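Local structure of KLLA0B12012p (Kluyveromyces lactis, 6Y3P) at residues W140-P145 and Q152-F157; F230-M235 and S389-V394. The protein interacts with the mRNA decapping enzyme Dcp2 and, through this C-terminal tubulin-tyrosine ligase-like ATP-grasp domain, probably binds ATP and a metal ion. All coordinates share one frame; numbering follows the deposited sequence.

Contact 1: W140-P145 and Q152-F157; sequences WWILKP and QGIRIF
Four backbone hydrogen bonds join strand 140-145 to strand 154-157 in antiparallel register. The straightest runs from L143 N to R155 O (2.8 Å, 173° at the hydrogen), and R155 N returns to L143 O. W141 and F157 form the other hydrogen-bonded pair: W141 N meets F157 O at 2.9 Å, almost in line with the carbonyl bond.

On the face of W141, L143, R155 and F157 the contacts are largely aromatic. A chi1 of 68° puts F157 CG between the backbone N and the carbonyl carbon, the crowded position, and so turns the ring across the neighbouring strand, where W141 CB sits 3.7 Å from its centroid in a CH-pi contact. The five-membered ring of the indole lies 5.4 Å from the phenyl, centroid to centroid, tilted by 26° and displaced, so little of one ring faces the other. Helix 160-171 packs on L143 and F157.

On the other face branched aliphatics interlock: I142 CD1 touches I156 CG1 at 3.6 Å and I154 CD1 at 3.8 Å. P145 CD packs against I154 CG2, the side chains crossing at about a right angle.

The guanidinium of R155 turns to partners beyond the hairpin, NE in a salt bridge with D252 OD1. The whole is a beta hairpin within the antiparallel sheet of an ATP-grasp domain.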
ATOM      1  N   TRP A 140       9.129 -11.514 -15.544  1.00 53.19           N
ATOM      2  CA  TRP A 140       9.063 -12.766 -14.787  1.00 51.83           C
ATOM      3  C   TRP A 140       7.700 -12.779 -14.118  1.00 52.21           C
ATOM      4  O   TRP A 140       7.089 -11.721 -13.903  1.00 50.56           O
ATOM      5  CB  TRP A 140      10.183 -12.892 -13.741  1.00 50.34           C
ATOM      6  CG  TRP A 140      11.564 -12.951 -14.334  1.00 51.30           C
ATOM      7  CD1 TRP A 140      12.164 -12.010 -15.120  1.00 54.07           C
ATOM      8  CD2 TRP A 140      12.500 -14.028 -14.214  1.00 51.21           C
ATOM      9  NE1 TRP A 140      13.415 -12.436 -15.495  1.00 53.78           N
ATOM     10  CE2 TRP A 140      13.653 -13.665 -14.941  1.00 55.27           C
ATOM     11  CE3 TRP A 140      12.471 -15.273 -13.570  1.00 52.93           C
ATOM     12  CZ2 TRP A 140      14.784 -14.483 -15.006  1.00 55.14           C
ATOM     13  CZ3 TRP A 140      13.578 -16.098 -13.662  1.00 55.01           C
ATOM     14  CH2 TRP A 140      14.714 -15.704 -14.376  1.00 55.96           C
ATOM     15  N   TRP A 141       7.182 -13.978 -13.861  1.00 46.25           N
ATOM     16  CA  TRP A 141       5.839 -14.111 -13.333  1.00 45.51           C
ATOM     17  C   TRP A 141       5.784 -15.193 -12.334  1.00 51.04           C
ATOM     18  O   TRP A 141       6.596 -16.122 -12.331  1.00 51.04           O
ATOM     19  CB  TRP A 141       4.832 -14.439 -14.466  1.00 44.56           C
ATOM     20  CG  TRP A 141       4.777 -13.409 -15.540  1.00 45.26           C
ATOM     21  CD1 TRP A 141       5.542 -13.363 -16.669  1.00 48.71           C
ATOM     22  CD2 TRP A 141       4.021 -12.193 -15.512  1.00 44.73           C
ATOM     23  NE1 TRP A 141       5.298 -12.192 -17.356  1.00 48.49           N
ATOM     24  CE2 TRP A 141       4.345 -11.469 -16.680  1.00 49.34           C
ATOM     25  CE3 TRP A 141       3.049 -11.673 -14.645  1.00 45.81           C
ATOM     26  CZ2 TRP A 141       3.695 -10.275 -17.025  1.00 48.71           C
ATOM     27  CZ3 TRP A 141       2.427 -10.472 -14.972  1.00 47.31           C
ATOM     28  CH2 TRP A 141       2.748  -9.791 -16.152  1.00 48.22           C
ATOM     29  N   ILE A 142       4.786 -15.107 -11.512  1.00 49.63           N
ATOM     30  CA  ILE A 142       4.546 -16.117 -10.525  1.00 51.46           C
ATOM     31  C   ILE A 142       3.074 -16.546 -10.618  1.00 56.09           C
ATOM     32  O   ILE A 142       2.194 -15.703 -10.838  1.00 55.07           O
ATOM     33  CB  ILE A 142       5.072 -15.611  -9.161  1.00 55.33           C
ATOM     34  CG1 ILE A 142       5.588 -16.768  -8.355  1.00 57.52           C
ATOM     35  CG2 ILE A 142       4.116 -14.705  -8.369  1.00 56.34           C
ATOM     36  CD1 ILE A 142       6.730 -16.416  -7.698  1.00 75.77           C
ATOM     37  N   LEU A 143       2.845 -17.873 -10.631  1.00 54.43           N
ATOM     38  CA  LEU A 143       1.520 -18.485 -10.683  1.00 54.51           C
ATOM     39  C   LEU A 143       1.148 -18.879  -9.245  1.00 63.25           C
ATOM     40  O   LEU A 143       1.654 -19.874  -8.731  1.00 62.15           O
ATOM     41  CB  LEU A 143       1.486 -19.689 -11.639  1.00 54.35           C
ATOM     42  CG  LEU A 143       0.142 -20.453 -11.706  1.00 59.42           C
ATOM     43  CD1 LEU A 143      -0.936 -19.665 -12.454  1.00 59.47           C
ATOM     44  CD2 LEU A 143       0.328 -21.837 -12.274  1.00 58.49           C
ATOM     45  N   LYS A 144       0.303 -18.054  -8.588  1.00 63.80           N
ATOM     46  CA  LYS A 144      -0.114 -18.245  -7.197  1.00 65.07           C
ATOM     47  C   LYS A 144      -1.504 -18.855  -7.151  1.00 76.23           C
ATOM     48  O   LYS A 144      -2.457 -18.183  -7.565  1.00 75.60           O
ATOM     49  CB  LYS A 144      -0.149 -16.907  -6.421  1.00 65.86           C
ATOM     50  CG  LYS A 144       1.140 -16.099  -6.380  1.00 83.13           C
ATOM     51  CD  LYS A 144       0.826 -14.598  -6.402  1.00 92.02           C
ATOM     52  CE  LYS A 144       1.195 -13.872  -5.127  1.00 99.90           C
ATOM     53  NZ  LYS A 144       0.177 -14.053  -4.060  1.00104.78           N
ATOM     54  N   PRO A 145      -1.674 -20.093  -6.613  1.00 78.35           N
ATOM     55  CA  PRO A 145      -3.029 -20.635  -6.468  1.00 80.96           C
ATOM     56  C   PRO A 145      -3.685 -19.876  -5.310  1.00 90.46           C
ATOM     57  O   PRO A 145      -3.188 -19.962  -4.183  1.00 90.09           O
ATOM     58  CB  PRO A 145      -2.792 -22.120  -6.152  1.00 83.02           C
ATOM     59  CG  PRO A 145      -1.307 -22.344  -6.283  1.00 86.04           C
ATOM     60  CD  PRO A 145      -0.677 -21.020  -6.048  1.00 80.25           C
ATOM     61  N   GLN A 152      -1.135 -26.145  -5.058  1.00 80.37           N
ATOM     62  CA  GLN A 152      -0.053 -26.998  -5.540  1.00 80.34           C
ATOM     63  C   GLN A 152       1.318 -26.259  -5.543  1.00 82.70           C
ATOM     64  O   GLN A 152       2.300 -26.755  -6.115  1.00 82.84           O
ATOM     65  CB  GLN A 152      -0.407 -27.594  -6.919  1.00 82.41           C
ATOM     66  CG  GLN A 152       0.116 -29.015  -7.132  1.00102.27           C
ATOM     67  CD  GLN A 152      -1.000 -30.001  -7.374  1.00127.75           C
ATOM     68  OE1 GLN A 152      -1.530 -30.124  -8.487  1.00123.39           O
ATOM     69  NE2 GLN A 152      -1.379 -30.732  -6.333  1.00122.77           N
ATOM     70  N   GLY A 153       1.370 -25.106  -4.868  1.00 76.74           N
ATOM     71  CA  GLY A 153       2.582 -24.306  -4.721  1.00 75.47           C
ATOM     72  C   GLY A 153       2.744 -23.206  -5.750  1.00 76.43           C
ATOM     73  O   GLY A 153       2.416 -23.413  -6.924  1.00 76.56           O
ATOM     74  N   ILE A 154       3.271 -22.033  -5.314  1.00 69.71           N
ATOM     75  CA  ILE A 154       3.472 -20.885  -6.200  1.00 68.27           C
ATOM     76  C   ILE A 154       4.759 -21.123  -7.061  1.00 67.35           C
ATOM     77  O   ILE A 154       5.839 -21.377  -6.520  1.00 66.53           O
ATOM     78  CB  ILE A 154       3.374 -19.473  -5.516  1.00 71.39           C
ATOM     79  CG1 ILE A 154       4.701 -18.970  -4.934  1.00 71.96           C
ATOM     80  CG2 ILE A 154       2.260 -19.425  -4.447  1.00 73.07           C
ATOM     81  CD1 ILE A 154       4.756 -17.447  -4.655  1.00 85.28           C
ATOM     82  N   ARG A 155       4.592 -21.110  -8.404  1.00 59.05           N
ATOM     83  CA  ARG A 155       5.641 -21.391  -9.382  1.00 56.77           C
ATOM     84  C   ARG A 155       5.985 -20.220 -10.327  1.00 55.17           C
ATOM     85  O   ARG A 155       5.105 -19.463 -10.751  1.00 52.51           O
ATOM     86  CB  ARG A 155       5.284 -22.651 -10.189  1.00 57.00           C
ATOM     87  CG  ARG A 155       5.297 -23.932  -9.353  1.00 59.83           C
ATOM     88  CD  ARG A 155       5.082 -25.182 -10.181  1.00 71.36           C
ATOM     89  NE  ARG A 155       6.205 -25.461 -11.083  1.00 76.43           N
ATOM     90  CZ  ARG A 155       6.264 -26.486 -11.934  1.00 82.93           C
ATOM     91  NH1 ARG A 155       5.264 -27.358 -12.006  1.00 63.36           N
ATOM     92  NH2 ARG A 155       7.321 -26.643 -12.720  1.00 64.99           N
ATOM     93  N   ILE A 156       7.281 -20.104 -10.658  1.00 49.55           N
ATOM     94  CA  ILE A 156       7.851 -19.082 -11.546  1.00 48.58           C
ATOM     95  C   ILE A 156       7.846 -19.556 -13.000  1.00 51.35           C
ATOM     96  O   ILE A 156       8.058 -20.748 -13.281  1.00 53.49           O
ATOM     97  CB  ILE A 156       9.288 -18.659 -11.072  1.00 51.72           C
ATOM     98  CG1 ILE A 156       9.198 -17.974  -9.724  1.00 52.62           C
ATOM     99  CG2 ILE A 156       9.984 -17.691 -12.055  1.00 52.51           C
ATOM    100  CD1 ILE A 156      10.470 -17.832  -9.053  1.00 69.82           C
ATOM    101  N   PHE A 157       7.644 -18.607 -13.914  1.00 43.91           N
ATOM    102  CA  PHE A 157       7.672 -18.808 -15.362  1.00 43.27           C
ATOM    103  C   PHE A 157       7.856 -17.461 -16.050  1.00 48.56           C
ATOM    104  O   PHE A 157       7.673 -16.415 -15.422  1.00 47.87           O
ATOM    105  CB  PHE A 157       6.371 -19.470 -15.833  1.00 44.79           C
ATOM    106  CG  PHE A 157       5.141 -18.595 -15.718  1.00 44.63           C
ATOM    107  CD1 PHE A 157       4.433 -18.514 -14.520  1.00 45.97           C
ATOM    108  CD2 PHE A 157       4.668 -17.884 -16.822  1.00 43.84           C
ATOM    109  CE1 PHE A 157       3.298 -17.712 -14.413  1.00 45.60           C
ATOM    110  CE2 PHE A 157       3.515 -17.110 -16.725  1.00 46.61           C
ATOM    111  CZ  PHE A 157       2.832 -17.031 -15.520  1.00 44.87           C
TER

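Contact 2: F230-M235 and S389-V394; sequences FVYDRM and SKFVEV
This antiparallel pairing sews the C-terminal strand 391-396 onto strand 228-239, within the larger antiparallel sheet of the ATP-grasp domain, and so brings together parts of the chain more than 150 residues apart. V231 and V392 are the hydrogen-bonded pair: V231 N donates to V392 O at 2.9 Å and V392 N returns to V231 O, both in the carbonyl planes. Farther along, D233 N donates to K390 O at 2.7 Å, almost straight at 176°. An ST turn shapes the approach to strand 391-396, S389 OG accepting from F391 N.

Beta-branched V231 and V392 suit the extended backbone. V231 CG2 also meets V394 CG2 at 3.7 Å, and helix 290-313 packs on both residues. The face opposite V231 and V392 carries F230, Y232, F391 and E393. F391, with CG anti to its N (chi1 -156°), swings its ring beneath F230, whose CB stands over the rim of one face. The two rings are nearly parallel, at 6°, but so far displaced that little of one faces the other. Buried between F230 and I373 of helix 357-375, F391 has a place that suits a large apolar ring.

Polar tips find partners beyond the pair: Y232 OH bonds to L362 O, D233 OD1 to H301 NE2, and R234 makes salt bridges through NH1 with E365 and through NE with E281, NH1 also bonding to N361 OD1. E393 crosses the F230 ring obliquely, CB 3.7 Å from CE1, while its OE2 accepts from Q228 NE2.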
ATOM      1  N   PHE A 230       0.154  13.379   1.019  1.00 43.23           N
ATOM      2  CA  PHE A 230       1.364  13.568   1.782  1.00 42.73           C
ATOM      3  C   PHE A 230       2.072  12.255   1.980  1.00 48.41           C
ATOM      4  O   PHE A 230       1.488  11.290   2.481  1.00 48.29           O
ATOM      5  CB  PHE A 230       1.039  14.180   3.143  1.00 44.67           C
ATOM      6  CG  PHE A 230       0.412  15.548   3.091  1.00 46.17           C
ATOM      7  CD1 PHE A 230       1.201  16.689   3.041  1.00 49.05           C
ATOM      8  CD2 PHE A 230      -0.969  15.697   3.115  1.00 47.80           C
ATOM      9  CE1 PHE A 230       0.624  17.952   3.007  1.00 49.85           C
ATOM     10  CE2 PHE A 230      -1.543  16.961   3.091  1.00 51.43           C
ATOM     11  CZ  PHE A 230      -0.744  18.080   3.029  1.00 49.39           C
ATOM     12  N   VAL A 231       3.330  12.211   1.565  1.00 44.87           N
ATOM     13  CA  VAL A 231       4.165  11.033   1.749  1.00 43.48           C
ATOM     14  C   VAL A 231       5.070  11.300   2.953  1.00 47.19           C
ATOM     15  O   VAL A 231       5.673  12.364   3.069  1.00 46.86           O
ATOM     16  CB  VAL A 231       4.948  10.681   0.465  1.00 46.77           C
ATOM     17  CG1 VAL A 231       5.982   9.596   0.718  1.00 46.16           C
ATOM     18  CG2 VAL A 231       4.007  10.269  -0.664  1.00 45.77           C
ATOM     19  N   TYR A 232       5.102  10.350   3.874  1.00 44.60           N
ATOM     20  CA  TYR A 232       5.951  10.375   5.056  1.00 43.61           C
ATOM     21  C   TYR A 232       7.321   9.767   4.658  1.00 48.45           C
ATOM     22  O   TYR A 232       7.399   8.587   4.299  1.00 46.87           O
ATOM     23  CB  TYR A 232       5.281   9.595   6.208  1.00 42.32           C
ATOM     24  CG  TYR A 232       6.023   9.732   7.515  1.00 41.51           C
ATOM     25  CD1 TYR A 232       6.462  10.979   7.968  1.00 43.55           C
ATOM     26  CD2 TYR A 232       6.276   8.625   8.311  1.00 41.50           C
ATOM     27  CE1 TYR A 232       7.165  11.110   9.166  1.00 43.86           C
ATOM     28  CE2 TYR A 232       6.967   8.744   9.517  1.00 43.06           C
ATOM     29  CZ  TYR A 232       7.407   9.990   9.940  1.00 47.40           C
ATOM     30  OH  TYR A 232       8.063  10.106  11.134  1.00 46.02           O
ATOM     31  N   ASP A 233       8.374  10.602   4.668  1.00 46.52           N
ATOM     32  CA  ASP A 233       9.729  10.233   4.234  1.00 47.07           C
ATOM     33  C   ASP A 233      10.517   9.333   5.186  1.00 50.00           C
ATOM     34  O   ASP A 233      11.592   8.893   4.807  1.00 50.29           O
ATOM     35  CB  ASP A 233      10.569  11.477   3.877  1.00 49.25           C
ATOM     36  CG  ASP A 233      10.381  11.914   2.433  1.00 55.46           C
ATOM     37  OD1 ASP A 233       9.662  11.205   1.684  1.00 53.52           O
ATOM     38  OD2 ASP A 233      10.950  12.960   2.051  1.00 59.63           O
ATOM     39  N   ARG A 234      10.005   9.057   6.386  1.00 44.00           N
ATOM     40  CA  ARG A 234      10.663   8.139   7.310  1.00 42.09           C
ATOM     41  C   ARG A 234       9.966   6.802   7.066  1.00 44.55           C
ATOM     42  O   ARG A 234       8.884   6.544   7.600  1.00 46.25           O
ATOM     43  CB  ARG A 234      10.529   8.626   8.755  1.00 39.51           C
ATOM     44  CG  ARG A 234      11.191  10.009   8.992  1.00 45.64           C
ATOM     45  CD  ARG A 234      11.319  10.346  10.480  1.00 48.70           C
ATOM     46  NE  ARG A 234      12.146   9.365  11.191  1.00 44.60           N
ATOM     47  CZ  ARG A 234      12.194   9.228  12.509  1.00 53.83           C
ATOM     48  NH1 ARG A 234      11.480  10.028  13.293  1.00 39.63           N
ATOM     49  NH2 ARG A 234      12.969   8.298  13.057  1.00 48.81           N
ATOM     50  N   MET A 235      10.510   6.028   6.125  1.00 37.73           N
ATOM     51  CA  MET A 235       9.916   4.772   5.697  1.00 36.74           C
ATOM     52  C   MET A 235      10.522   3.537   6.394  1.00 43.38           C
ATOM     53  O   MET A 235      11.524   3.637   7.102  1.00 44.03           O
ATOM     54  CB  MET A 235       9.942   4.644   4.170  1.00 37.57           C
ATOM     55  CG  MET A 235       9.850   5.961   3.437  1.00 39.40           C
ATOM     56  SD  MET A 235       9.787   5.660   1.660  1.00 40.10           S
ATOM     57  CE  MET A 235       9.444   7.333   1.059  1.00 38.35           C
ATOM     58  N   SER A 389      10.788  19.479   6.409  1.00 73.23           N
ATOM     59  CA  SER A 389       9.708  18.560   6.753  1.00 69.00           C
ATOM     60  C   SER A 389       9.879  17.182   6.121  1.00 66.04           C
ATOM     61  O   SER A 389      10.265  17.074   4.959  1.00 64.78           O
ATOM     62  CB  SER A 389       8.369  19.144   6.329  1.00 68.69           C
ATOM     63  OG  SER A 389       7.295  18.321   6.747  1.00 67.90           O
ATOM     64  N   LYS A 390       9.549  16.137   6.876  1.00 58.63           N
ATOM     65  CA  LYS A 390       9.573  14.773   6.358  1.00 56.47           C
ATOM     66  C   LYS A 390       8.166  14.335   5.905  1.00 56.48           C
ATOM     67  O   LYS A 390       7.995  13.210   5.440  1.00 57.29           O
ATOM     68  CB  LYS A 390      10.223  13.803   7.356  1.00 59.33           C
ATOM     69  CG  LYS A 390      11.630  14.257   7.743  1.00 62.47           C
ATOM     70  CD  LYS A 390      12.666  13.184   7.579  1.00 64.04           C
ATOM     71  CE  LYS A 390      14.011  13.678   8.044  1.00 67.82           C
ATOM     72  NZ  LYS A 390      14.702  14.450   6.978  1.00 73.37           N
ATOM     73  N   PHE A 391       7.175  15.251   6.000  1.00 50.53           N
ATOM     74  CA  PHE A 391       5.778  15.069   5.568  1.00 49.10           C
ATOM     75  C   PHE A 391       5.635  15.920   4.311  1.00 52.11           C
ATOM     76  O   PHE A 391       5.368  17.113   4.387  1.00 51.97           O
ATOM     77  CB  PHE A 391       4.819  15.531   6.663  1.00 50.82           C
ATOM     78  CG  PHE A 391       3.440  14.917   6.633  1.00 52.68           C
ATOM     79  CD1 PHE A 391       3.262  13.549   6.846  1.00 54.13           C
ATOM     80  CD2 PHE A 391       2.307  15.720   6.518  1.00 54.63           C
ATOM     81  CE1 PHE A 391       1.984  12.994   6.892  1.00 53.87           C
ATOM     82  CE2 PHE A 391       1.025  15.162   6.584  1.00 56.92           C
ATOM     83  CZ  PHE A 391       0.874  13.805   6.759  1.00 54.39           C
ATOM     84  N   VAL A 392       5.871  15.307   3.162  1.00 47.44           N
ATOM     85  CA  VAL A 392       5.942  16.007   1.885  1.00 47.28           C
ATOM     86  C   VAL A 392       4.659  15.931   1.051  1.00 50.79           C
ATOM     87  O   VAL A 392       4.177  14.840   0.744  1.00 49.72           O
ATOM     88  CB  VAL A 392       7.179  15.462   1.116  1.00 50.31           C
ATOM     89  CG1 VAL A 392       7.407  16.203  -0.204  1.00 50.29           C
ATOM     90  CG2 VAL A 392       8.432  15.500   1.996  1.00 49.83           C
ATOM     91  N   GLU A 393       4.151  17.098   0.634  1.00 49.08           N
ATOM     92  CA  GLU A 393       2.986  17.187  -0.233  1.00 49.13           C
ATOM     93  C   GLU A 393       3.411  16.856  -1.660  1.00 53.52           C
ATOM     94  O   GLU A 393       4.169  17.625  -2.258  1.00 54.78           O
ATOM     95  CB  GLU A 393       2.356  18.561  -0.169  1.00 51.06           C
ATOM     96  CG  GLU A 393       0.937  18.542  -0.695  1.00 61.37           C
ATOM     97  CD  GLU A 393       0.443  19.926  -1.031  1.00 81.93           C
ATOM     98  OE1 GLU A 393       0.620  20.351  -2.194  1.00 82.04           O
ATOM     99  OE2 GLU A 393      -0.030  20.621  -0.107  1.00 80.87           O
ATOM    100  N   VAL A 394       2.924  15.707  -2.195  1.00 46.63           N
ATOM    101  CA  VAL A 394       3.306  15.186  -3.511  1.00 45.55           C
ATOM    102  C   VAL A 394       2.231  15.416  -4.576  1.00 51.81           C
ATOM    103  O   VAL A 394       2.505  15.294  -5.772  1.00 52.98           O
ATOM    104  CB  VAL A 394       3.748  13.695  -3.436  1.00 48.53           C
ATOM    105  CG1 VAL A 394       4.921  13.524  -2.489  1.00 47.51           C
ATOM    106  CG2 VAL A 394       2.588  12.776  -3.028  1.00 48.48           C
TER

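Contacts 1 and 2 lie on opposite sides of the chain's centre, 35 Å apart between their centres and about 22 Å between their nearest atoms, so neither touches the other. They belong to different antiparallel sheets. Contact 1 is local, closing across a connection of six residues before contact 2 opens, whereas contact 2 joins an internal strand to the far C-terminal one. ATP-grasp enzymes generally hold the nucleotide between two such beta-containing subdomains, so the two pairings probably belong to the separate halves that flank a cleft of this kind.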